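Local coordinates for cycloserine biosynthesis protein DcsG (Streptomyces lavendulae, PDB 6JIL) that catalyses the magnesium- and ATP-dependent ring closure of O-ureido-D-serine to D-cycloserine, an antitubercular antibiotic, at residues L22-I31 and F289-L297; W45-F53 and F69-I80. All coordinates share one frame; numbering follows the deposited sequence.

Interaction 1. Residues L22-I31 and F289-L297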
loop_
_atom_site.group_PDB
_atom_site.type_symbol
_atom_site.label_atom_id
_atom_site.label_comp_id
_atom_site.label_asym_id
_atom_site.label_seq_id
_atom_site.Cartn_x
_atom_site.Cartn_y
_atom_site.Cartn_z
ATOM N N LEU A 22 -4.833 -16.507 -7.598
ATOM C CA LEU A 22 -3.376 -16.612 -7.525
ATOM C C LEU A 22 -2.946 -18.065 -7.375
ATOM O O LEU A 22 -1.952 -18.488 -7.969
ATOM C CB LEU A 22 -2.821 -15.777 -6.361
ATOM C CG LEU A 22 -1.314 -15.912 -6.063
ATOM C CD1 LEU A 22 -0.498 -15.706 -7.343
ATOM C CD2 LEU A 22 -0.901 -14.898 -4.992
ATOM N N LEU A 23 -3.696 -18.831 -6.588
ATOM C CA LEU A 23 -3.382 -20.238 -6.385
ATOM C C LEU A 23 -3.532 -21.031 -7.688
ATOM O O LEU A 23 -2.725 -21.912 -7.981
ATOM C CB LEU A 23 -4.286 -20.835 -5.306
ATOM C CG LEU A 23 -4.016 -20.416 -3.855
ATOM C CD1 LEU A 23 -5.059 -21.048 -2.938
ATOM C CD2 LEU A 23 -2.620 -20.863 -3.445
ATOM N N GLU A 24 -4.560 -20.724 -8.471
ATOM C CA GLU A 24 -4.753 -21.426 -9.730
ATOM C C GLU A 24 -3.611 -21.109 -10.691
ATOM O O GLU A 24 -3.088 -22.000 -11.366
ATOM C CB GLU A 24 -6.093 -21.046 -10.358
ATOM C CG GLU A 24 -7.277 -21.672 -9.648
ATOM C CD GLU A 24 -7.035 -23.140 -9.290
ATOM O OE1 GLU A 24 -6.644 -23.421 -8.132
ATOM O OE2 GLU A 24 -7.222 -24.008 -10.176
ATOM N N ALA A 25 -3.219 -19.838 -10.735
ATOM C CA ALA A 25 -2.127 -19.393 -11.594
ATOM C C ALA A 25 -0.836 -20.093 -11.177
ATOM O O ALA A 25 -0.040 -20.503 -12.024
ATOM C CB ALA A 25 -1.961 -17.879 -11.487
ATOM N N CYS A 26 -0.630 -20.223 -9.869
ATOM C CA CYS A 26 0.565 -20.892 -9.365
ATOM C C CYS A 26 0.573 -22.318 -9.862
ATOM O O CYS A 26 1.613 -22.850 -10.246
ATOM C CB CYS A 26 0.597 -20.881 -7.837
ATOM S SG CYS A 26 1.175 -19.316 -7.173
ATOM N N ARG A 27 -0.610 -22.922 -9.851
ATOM C CA ARG A 27 -0.795 -24.290 -10.300
ATOM C C ARG A 27 -0.402 -24.367 -11.774
ATOM O O ARG A 27 0.252 -25.315 -12.200
ATOM C CB ARG A 27 -2.267 -24.680 -10.125
ATOM C CG ARG A 27 -2.580 -26.165 -10.231
ATOM C CD ARG A 27 -4.093 -26.387 -10.347
ATOM N NE ARG A 27 -4.820 -25.733 -9.261
ATOM C CZ ARG A 27 -4.826 -26.158 -7.999
ATOM N NH1 ARG A 27 -4.150 -27.247 -7.661
ATOM N NH2 ARG A 27 -5.479 -25.474 -7.069
ATOM N N THR A 28 -0.790 -23.354 -12.546
ATOM C CA THR A 28 -0.484 -23.337 -13.968
ATOM C C THR A 28 1.007 -23.155 -14.274
ATOM O O THR A 28 1.483 -23.614 -15.305
ATOM C CB THR A 28 -1.305 -22.250 -14.717
ATOM O OG1 THR A 28 -0.889 -20.948 -14.293
ATOM C CG2 THR A 28 -2.790 -22.404 -14.425
ATOM N N VAL A 29 1.754 -22.493 -13.398
ATOM C CA VAL A 29 3.182 -22.329 -13.655
ATOM C C VAL A 29 4.004 -23.348 -12.867
ATOM O O VAL A 29 5.200 -23.176 -12.655
ATOM C CB VAL A 29 3.666 -20.893 -13.339
ATOM C CG1 VAL A 29 2.900 -19.895 -14.202
ATOM C CG2 VAL A 29 3.494 -20.585 -11.869
ATOM N N GLY A 30 3.336 -24.410 -12.430
ATOM C CA GLY A 30 3.995 -25.479 -11.703
ATOM C C GLY A 30 4.484 -25.264 -10.283
ATOM O O GLY A 30 5.139 -26.152 -9.733
ATOM N N ILE A 31 4.187 -24.124 -9.666
ATOM C CA ILE A 31 4.670 -23.920 -8.309
ATOM C C ILE A 31 3.670 -24.334 -7.234
ATOM O O ILE A 31 2.477 -24.039 -7.318
ATOM C CB ILE A 31 5.159 -22.463 -8.093
ATOM C CG1 ILE A 31 4.112 -21.459 -8.547
ATOM C CG2 ILE A 31 6.430 -22.231 -8.896
ATOM C CD1 ILE A 31 4.658 -20.037 -8.633
ATOM N N PHE A 289 1.314 -12.713 -12.671
ATOM C CA PHE A 289 1.904 -12.693 -11.342
ATOM C C PHE A 289 2.637 -14.013 -11.095
ATOM O O PHE A 289 3.794 -14.024 -10.675
ATOM C CB PHE A 289 0.813 -12.473 -10.293
ATOM C CG PHE A 289 1.335 -12.229 -8.916
ATOM C CD1 PHE A 289 2.683 -11.961 -8.701
ATOM C CD2 PHE A 289 0.473 -12.246 -7.828
ATOM C CE1 PHE A 289 3.165 -11.712 -7.421
ATOM C CE2 PHE A 289 0.942 -11.999 -6.546
ATOM C CZ PHE A 289 2.293 -11.731 -6.341
ATOM N N ALA A 290 1.963 -15.126 -11.380
ATOM C CA ALA A 290 2.565 -16.439 -11.187
ATOM C C ALA A 290 3.812 -16.591 -12.054
ATOM O O ALA A 290 4.808 -17.162 -11.619
ATOM C CB ALA A 290 1.561 -17.528 -11.522
ATOM N N GLN A 291 3.760 -16.081 -13.279
ATOM C CA GLN A 291 4.912 -16.181 -14.164
ATOM C C GLN A 291 6.094 -15.391 -13.616
ATOM O O GLN A 291 7.223 -15.880 -13.618
ATOM C CB GLN A 291 4.559 -15.703 -15.576
ATOM C CG GLN A 291 3.699 -16.702 -16.346
ATOM C CD GLN A 291 3.348 -16.229 -17.742
ATOM O OE1 GLN A 291 2.667 -15.221 -17.914
ATOM N NE2 GLN A 291 3.815 -16.955 -18.746
ATOM N N ALA A 292 5.828 -14.173 -13.152
ATOM C CA ALA A 292 6.869 -13.335 -12.573
ATOM C C ALA A 292 7.483 -14.080 -11.386
ATOM O O ALA A 292 8.701 -14.072 -11.196
ATOM C CB ALA A 292 6.282 -12.009 -12.111
ATOM N N LEU A 293 6.635 -14.725 -10.587
ATOM C CA LEU A 293 7.120 -15.484 -9.441
ATOM C C LEU A 293 7.919 -16.696 -9.907
ATOM O O LEU A 293 8.907 -17.067 -9.279
ATOM C CB LEU A 293 5.957 -15.941 -8.551
ATOM C CG LEU A 293 5.266 -14.879 -7.689
ATOM C CD1 LEU A 293 4.157 -15.516 -6.870
ATOM C CD2 LEU A 293 6.277 -14.230 -6.767
ATOM N N ALA A 294 7.492 -17.302 -11.013
ATOM C CA ALA A 294 8.178 -18.475 -11.560
ATOM C C ALA A 294 9.587 -18.122 -12.020
ATOM O O ALA A 294 10.480 -18.966 -12.014
ATOM C CB ALA A 294 7.386 -19.061 -12.725
ATOM N N GLU A 295 9.781 -16.872 -12.423
ATOM C CA GLU A 295 11.093 -16.424 -12.875
ATOM C C GLU A 295 12.046 -16.234 -11.693
ATOM O O GLU A 295 13.246 -16.456 -11.822
ATOM C CB GLU A 295 10.963 -15.118 -13.661
ATOM C CG GLU A 295 11.529 -15.187 -15.065
ATOM C CD GLU A 295 10.843 -16.234 -15.926
ATOM O OE1 GLU A 295 10.884 -17.424 -15.561
ATOM O OE2 GLU A 295 10.263 -15.876 -16.968
ATOM N N ARG A 296 11.506 -15.837 -10.545
ATOM C CA ARG A 296 12.310 -15.623 -9.337
ATOM C C ARG A 296 12.776 -16.935 -8.731
ATOM O O ARG A 296 13.802 -16.985 -8.057
ATOM C CB ARG A 296 11.499 -14.881 -8.280
ATOM C CG ARG A 296 10.931 -13.581 -8.751
ATOM C CD ARG A 296 11.846 -12.442 -8.426
ATOM N NE ARG A 296 11.616 -11.338 -9.344
ATOM C CZ ARG A 296 11.748 -10.058 -9.026
ATOM N NH1 ARG A 296 12.107 -9.718 -7.795
ATOM N NH2 ARG A 296 11.522 -9.126 -9.946
ATOM N N LEU A 297 12.011 -17.995 -8.959
ATOM C CA LEU A 297 12.345 -19.299 -8.404
ATOM C C LEU A 297 13.244 -20.171 -9.280
ATOM O O LEU A 297 13.649 -21.253 -8.863
ATOM C CB LEU A 297 11.059 -20.053 -8.049
ATOM C CG LEU A 297 10.243 -19.379 -6.936
ATOM C CD1 LEU A 297 8.968 -20.144 -6.694
ATOM C CD2 LEU A 297 11.064 -19.315 -5.660
#
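Ala-25 and Ala-290 meet CB to CB at 3.5 Å, and this small pair lets helices 22-28 and 289-296 come close. The axes approach to 8.6 Å and cross at -50°. The two CA atoms nearest each other belong to Cys-26 and Ala-290. The side chains that meet are mostly apolar. The Ala-290 methyl is their hub: CB also lies 3.4 Å from the carbonyl O of Ala-25 and takes both methyls of Val-29, with CG2 at 3.6 Å from it. Val-29 has its CG1 anti to the carbonyl carbon (chi1 -60°). CG1 thereby also reaches CG of Gln-291, whose side chain it meets at about a right angle. The Val-29 CB faces the methyl of Ala-294.

Larger side chains flank this centre. Leu-22 sets both methyls beside the CD2-CE2 bond of the Phe-289 ring: Leu-22 CD1 is 3.6 Å from Phe-289 CD2, and Leu-22 CD2 is 3.8 Å from Phe-289 CE2. The approach is oblique. Further along, Ile-31 splits its branches. CD1 reaches toward CB of Leu-293, and CG2 touches CD1 of Leu-297 at 4.0 Å.

Backbone hydrogen bonds set the turn that brings Ile-31 in. A Schellman motif ends the first helix: Ile-31 N bonds to Cys-26 O, and Gly-30 N to Arg-27 O. Gly-30, with positive phi, is the C-prime residue. On the outer side of the helix, Arg-27 NH2 forms a salt bridge with OE1 of Glu-24 at 2.6 Å.

Both helices belong to one layer over the parallel sheet. Leu-23 and Leu-293 rest on strand 4-8. Leu-22, Phe-289, Leu-293 and Leu-297 touch strand 50-55. Phe-289 also meets the ring of Phe-192.

Interaction 2. Residues W45-F53 and F69-I80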
loop_
_atom_site.group_PDB
_atom_site.type_symbol
_atom_site.label_atom_id
_atom_site.label_comp_id
_atom_site.label_asym_id
_atom_site.label_seq_id
_atom_site.Cartn_x
_atom_site.Cartn_y
_atom_site.Cartn_z
ATOM N N TRP A 45 8.845 -22.300 8.774
ATOM C CA TRP A 45 9.193 -21.473 7.626
ATOM C C TRP A 45 10.460 -21.907 6.899
ATOM O O TRP A 45 10.697 -21.511 5.758
ATOM C CB TRP A 45 9.275 -20.006 8.058
ATOM C CG TRP A 45 7.966 -19.524 8.633
ATOM C CD1 TRP A 45 7.546 -19.639 9.930
ATOM C CD2 TRP A 45 6.869 -18.947 7.909
ATOM N NE1 TRP A 45 6.259 -19.177 10.059
ATOM C CE2 TRP A 45 5.818 -18.746 8.834
ATOM C CE3 TRP A 45 6.671 -18.586 6.569
ATOM C CZ2 TRP A 45 4.579 -18.193 8.460
ATOM C CZ3 TRP A 45 5.444 -18.039 6.196
ATOM C CH2 TRP A 45 4.412 -17.848 7.143
ATOM N N SER A 46 11.258 -22.745 7.551
ATOM C CA SER A 46 12.492 -23.243 6.954
ATOM C C SER A 46 12.181 -24.209 5.809
ATOM O O SER A 46 13.040 -24.486 4.977
ATOM C CB SER A 46 13.340 -23.963 8.009
ATOM O OG SER A 46 12.763 -25.204 8.382
ATOM N N ARG A 47 10.952 -24.719 5.778
ATOM C CA ARG A 47 10.525 -25.662 4.742
ATOM C C ARG A 47 10.331 -25.045 3.362
ATOM O O ARG A 47 10.384 -25.756 2.362
ATOM C CB ARG A 47 9.196 -26.326 5.116
ATOM C CG ARG A 47 9.249 -27.390 6.179
ATOM C CD ARG A 47 7.871 -28.047 6.298
ATOM N NE ARG A 47 6.821 -27.062 6.560
ATOM C CZ ARG A 47 5.817 -26.779 5.732
ATOM N NH1 ARG A 47 5.707 -27.405 4.566
ATOM N NH2 ARG A 47 4.924 -25.859 6.073
ATOM N N PHE A 48 10.082 -23.740 3.308
ATOM C CA PHE A 48 9.841 -23.069 2.037
ATOM C C PHE A 48 11.073 -22.617 1.260
ATOM O O PHE A 48 12.115 -22.306 1.833
ATOM C CB PHE A 48 8.929 -21.858 2.248
ATOM C CG PHE A 48 7.667 -22.174 2.988
ATOM C CD1 PHE A 48 7.551 -21.896 4.341
ATOM C CD2 PHE A 48 6.601 -22.778 2.335
ATOM C CE1 PHE A 48 6.391 -22.216 5.030
ATOM C CE2 PHE A 48 5.439 -23.103 3.014
ATOM C CZ PHE A 48 5.332 -22.821 4.365
ATOM N N GLU A 49 10.926 -22.578 -0.059
ATOM C CA GLU A 49 11.988 -22.143 -0.957
ATOM C C GLU A 49 12.007 -20.630 -0.838
ATOM O O GLU A 49 13.057 -20.003 -0.804
ATOM C CB GLU A 49 11.647 -22.529 -2.401
ATOM C CG GLU A 49 12.835 -22.611 -3.336
ATOM C CD GLU A 49 13.543 -23.955 -3.247
ATOM O OE1 GLU A 49 14.628 -24.109 -3.856
ATOM O OE2 GLU A 49 13.004 -24.863 -2.571
ATOM N N ALA A 50 10.816 -20.054 -0.781
ATOM C CA ALA A 50 10.657 -18.619 -0.659
ATOM C C ALA A 50 9.311 -18.303 -0.018
ATOM O O ALA A 50 8.468 -19.179 0.168
ATOM C CB ALA A 50 10.752 -17.955 -2.023
ATOM N N VAL A 51 9.127 -17.033 0.311
ATOM C CA VAL A 51 7.908 -16.560 0.936
ATOM C C VAL A 51 7.431 -15.286 0.252
ATOM O O VAL A 51 8.239 -14.454 -0.148
ATOM C CB VAL A 51 8.153 -16.272 2.439
ATOM C CG1 VAL A 51 6.984 -15.526 3.032
ATOM C CG2 VAL A 51 8.367 -17.584 3.187
ATOM N N VAL A 52 6.116 -15.163 0.095
ATOM C CA VAL A 52 5.501 -13.978 -0.490
ATOM C C VAL A 52 4.422 -13.478 0.466
ATOM O O VAL A 52 3.576 -14.248 0.935
ATOM C CB VAL A 52 4.842 -14.255 -1.862
ATOM C CG1 VAL A 52 3.972 -13.073 -2.269
ATOM C CG2 VAL A 52 5.908 -14.475 -2.913
ATOM N N PHE A 53 4.468 -12.185 0.764
ATOM C CA PHE A 53 3.492 -11.585 1.662
ATOM C C PHE A 53 2.293 -11.129 0.840
ATOM O O PHE A 53 2.369 -10.169 0.071
ATOM C CB PHE A 53 4.125 -10.414 2.402
ATOM C CG PHE A 53 5.363 -10.785 3.152
ATOM C CD1 PHE A 53 6.592 -10.247 2.804
ATOM C CD2 PHE A 53 5.301 -11.659 4.223
ATOM C CE1 PHE A 53 7.743 -10.578 3.520
ATOM C CE2 PHE A 53 6.444 -11.989 4.937
ATOM C CZ PHE A 53 7.668 -11.441 4.580
ATOM N N PHE A 69 8.333 -10.559 12.615
ATOM C CA PHE A 69 8.037 -11.836 11.985
ATOM C C PHE A 69 8.818 -11.933 10.684
ATOM O O PHE A 69 9.519 -12.906 10.444
ATOM C CB PHE A 69 6.537 -11.947 11.702
ATOM C CG PHE A 69 6.188 -12.995 10.683
ATOM C CD1 PHE A 69 6.178 -14.339 11.022
ATOM C CD2 PHE A 69 5.883 -12.632 9.373
ATOM C CE1 PHE A 69 5.863 -15.317 10.065
ATOM C CE2 PHE A 69 5.569 -13.599 8.408
ATOM C CZ PHE A 69 5.559 -14.941 8.758
ATOM N N CYS A 70 8.695 -10.911 9.848
ATOM C CA CYS A 70 9.400 -10.884 8.575
ATOM C C CYS A 70 10.900 -11.052 8.787
ATOM O O CYS A 70 11.548 -11.842 8.100
ATOM C CB CYS A 70 9.121 -9.567 7.847
ATOM S SG CYS A 70 7.395 -9.328 7.396
ATOM N N GLU A 71 11.445 -10.294 9.736
ATOM C CA GLU A 71 12.862 -10.355 10.063
ATOM C C GLU A 71 13.294 -11.783 10.409
ATOM O O GLU A 71 14.290 -12.276 9.883
ATOM C CB GLU A 71 13.160 -9.418 11.235
ATOM C CG GLU A 71 14.611 -9.390 11.695
ATOM C CD GLU A 71 15.579 -9.014 10.583
ATOM O OE1 GLU A 71 15.248 -8.126 9.765
ATOM O OE2 GLU A 71 16.680 -9.603 10.538
ATOM N N ARG A 72 12.548 -12.447 11.287
ATOM C CA ARG A 72 12.882 -13.816 11.682
ATOM C C ARG A 72 12.772 -14.807 10.525
ATOM O O ARG A 72 13.528 -15.772 10.454
ATOM C CB ARG A 72 11.963 -14.307 12.801
ATOM C CG ARG A 72 12.130 -13.626 14.145
ATOM C CD ARG A 72 11.453 -14.477 15.235
ATOM N NE ARG A 72 10.021 -14.618 14.998
ATOM C CZ ARG A 72 9.123 -13.678 15.275
ATOM N NH1 ARG A 72 9.510 -12.527 15.811
ATOM N NH2 ARG A 72 7.842 -13.878 14.993
ATOM N N VAL A 73 11.816 -14.579 9.634
ATOM C CA VAL A 73 11.618 -15.468 8.505
ATOM C C VAL A 73 12.771 -15.362 7.503
ATOM O O VAL A 73 13.161 -16.354 6.893
ATOM C CB VAL A 73 10.269 -15.157 7.792
ATOM C CG1 VAL A 73 10.046 -16.116 6.621
ATOM C CG2 VAL A 73 9.125 -15.270 8.789
ATOM N N SER A 74 13.323 -14.163 7.358
ATOM C CA SER A 74 14.419 -13.917 6.422
ATOM C C SER A 74 15.678 -14.707 6.755
ATOM O O SER A 74 16.551 -14.884 5.905
ATOM C CB SER A 74 14.777 -12.435 6.403
ATOM O OG SER A 74 15.381 -12.065 7.629
ATOM N N HIS A 75 15.778 -15.172 7.991
ATOM C CA HIS A 75 16.949 -15.926 8.404
ATOM C C HIS A 75 16.835 -17.391 8.056
ATOM O O HIS A 75 17.843 -18.080 7.921
ATOM C CB HIS A 75 17.155 -15.795 9.910
ATOM C CG HIS A 75 17.368 -14.390 10.370
ATOM N ND1 HIS A 75 17.146 -13.993 11.670
ATOM C CD2 HIS A 75 17.792 -13.288 9.706
ATOM C CE1 HIS A 75 17.422 -12.705 11.788
ATOM N NE2 HIS A 75 17.816 -12.254 10.610
ATOM N N VAL A 76 15.607 -17.867 7.892
ATOM C CA VAL A 76 15.388 -19.278 7.616
ATOM C C VAL A 76 15.008 -19.613 6.170
ATOM O O VAL A 76 15.085 -20.772 5.753
ATOM C CB VAL A 76 14.324 -19.838 8.595
ATOM C CG1 VAL A 76 12.918 -19.637 8.045
ATOM C CG2 VAL A 76 14.614 -21.287 8.886
ATOM N N THR A 77 14.601 -18.603 5.407
ATOM C CA THR A 77 14.223 -18.813 4.011
ATOM C C THR A 77 14.277 -17.502 3.253
ATOM O O THR A 77 14.394 -16.436 3.855
ATOM C CB THR A 77 12.797 -19.399 3.876
ATOM O OG1 THR A 77 12.458 -19.505 2.487
ATOM C CG2 THR A 77 11.777 -18.510 4.568
ATOM N N ARG A 78 14.181 -17.586 1.931
ATOM C CA ARG A 78 14.236 -16.409 1.072
ATOM C C ARG A 78 12.924 -15.626 0.948
ATOM O O ARG A 78 11.862 -16.197 0.687
ATOM C CB ARG A 78 14.703 -16.819 -0.327
ATOM C CG ARG A 78 14.697 -15.676 -1.323
ATOM C CD ARG A 78 14.757 -16.163 -2.768
ATOM N NE ARG A 78 14.589 -15.052 -3.705
ATOM C CZ ARG A 78 14.505 -15.189 -5.026
ATOM N NH1 ARG A 78 14.575 -16.397 -5.571
ATOM N NH2 ARG A 78 14.352 -14.119 -5.800
ATOM N N LEU A 79 13.002 -14.313 1.122
ATOM C CA LEU A 79 11.820 -13.466 0.981
ATOM C C LEU A 79 11.839 -12.849 -0.420
ATOM O O LEU A 79 12.837 -12.247 -0.817
ATOM C CB LEU A 79 11.829 -12.343 2.020
ATOM C CG LEU A 79 11.855 -12.735 3.494
ATOM C CD1 LEU A 79 11.996 -11.478 4.320
ATOM C CD2 LEU A 79 10.575 -13.484 3.867
ATOM N N ILE A 80 10.756 -13.011 -1.174
ATOM C CA ILE A 80 10.694 -12.432 -2.515
ATOM C C ILE A 80 10.911 -10.922 -2.389
ATOM O O ILE A 80 11.608 -10.315 -3.200
ATOM C CB ILE A 80 9.340 -12.717 -3.206
ATOM C CG1 ILE A 80 9.173 -14.227 -3.410
ATOM C CG2 ILE A 80 9.282 -12.010 -4.544
ATOM C CD1 ILE A 80 10.328 -14.876 -4.159
#
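Trp-45 lies against helix 69-76, and its side chain spans much of the contact from CB outward. CB touches CG1 of Val-76 at 3.7 Å. Further out, CE3 comes near CG1 of Val-73. At the far end, CZ2 meets CZ of Phe-69 at 3.4 Å. The edge of Phe-69 points at the face of the indole in a T-shaped stack, with planes at 77° and ring centroids 5.0 Å apart. The torsion of Phe-69, with CG opposite the backbone N (chi1 161°), carries its ring out to the tryptophan. CG2 of Val-73 sits over one face of that phenyl ring, toward its rim.

Phe-53 also reaches Phe-69, with its CE2 near CE2 of that ring, and takes the sulfur of Cys-70 obliquely, SG 3.5 Å from Phe-53 CZ. The same CZ also meets CD2 of Leu-79. CG2 of Val-51 touches CG1 of Val-73 and CG2 of Thr-77.

Polar contacts fix the following strand. Val-51 N donates to Arg-78 O in a bent bond. Ile-80 N donates to Val-51 O at 3.1 Å and is nearly straight, at 174°. Val-51 and Leu-79 thus pair in parallel. The Thr-77 hydroxyl OG1 gives its hydrogen to Phe-48 O at 2.9 Å from above the carbonyl plane, tying the turn after the helix to the one before strand 50-53.

Strand 50-55, helix 63-76 and strand 78-79 form a beta-alpha-beta crossover. The short last strand is an edge of the four-stranded parallel sheet, as in the N-terminal domain of ATP-grasp enzymes.

From the N terminus, the chain runs through strand 4-8 into helix 19-28, the first half of interaction 1. It then forms strands 33-37 and 50-55. Interaction 2 closes a short loop when helix 63-76 and strand 78-79 pack back on residues 45-53. The chain next builds the rest of the enzyme, including its metal-binding residues. Only with helix 285-296 does interaction 1 close, so its long loop encloses interaction 2. The C-terminal helix thereby returns to the N-terminal sheet. The two contacts touch, their centres about 17 Å apart. Arg-296 O probably accepts a hydrogen bond from Arg-78 NH1 (2.7 Å), and Leu-293 packs on Val-52.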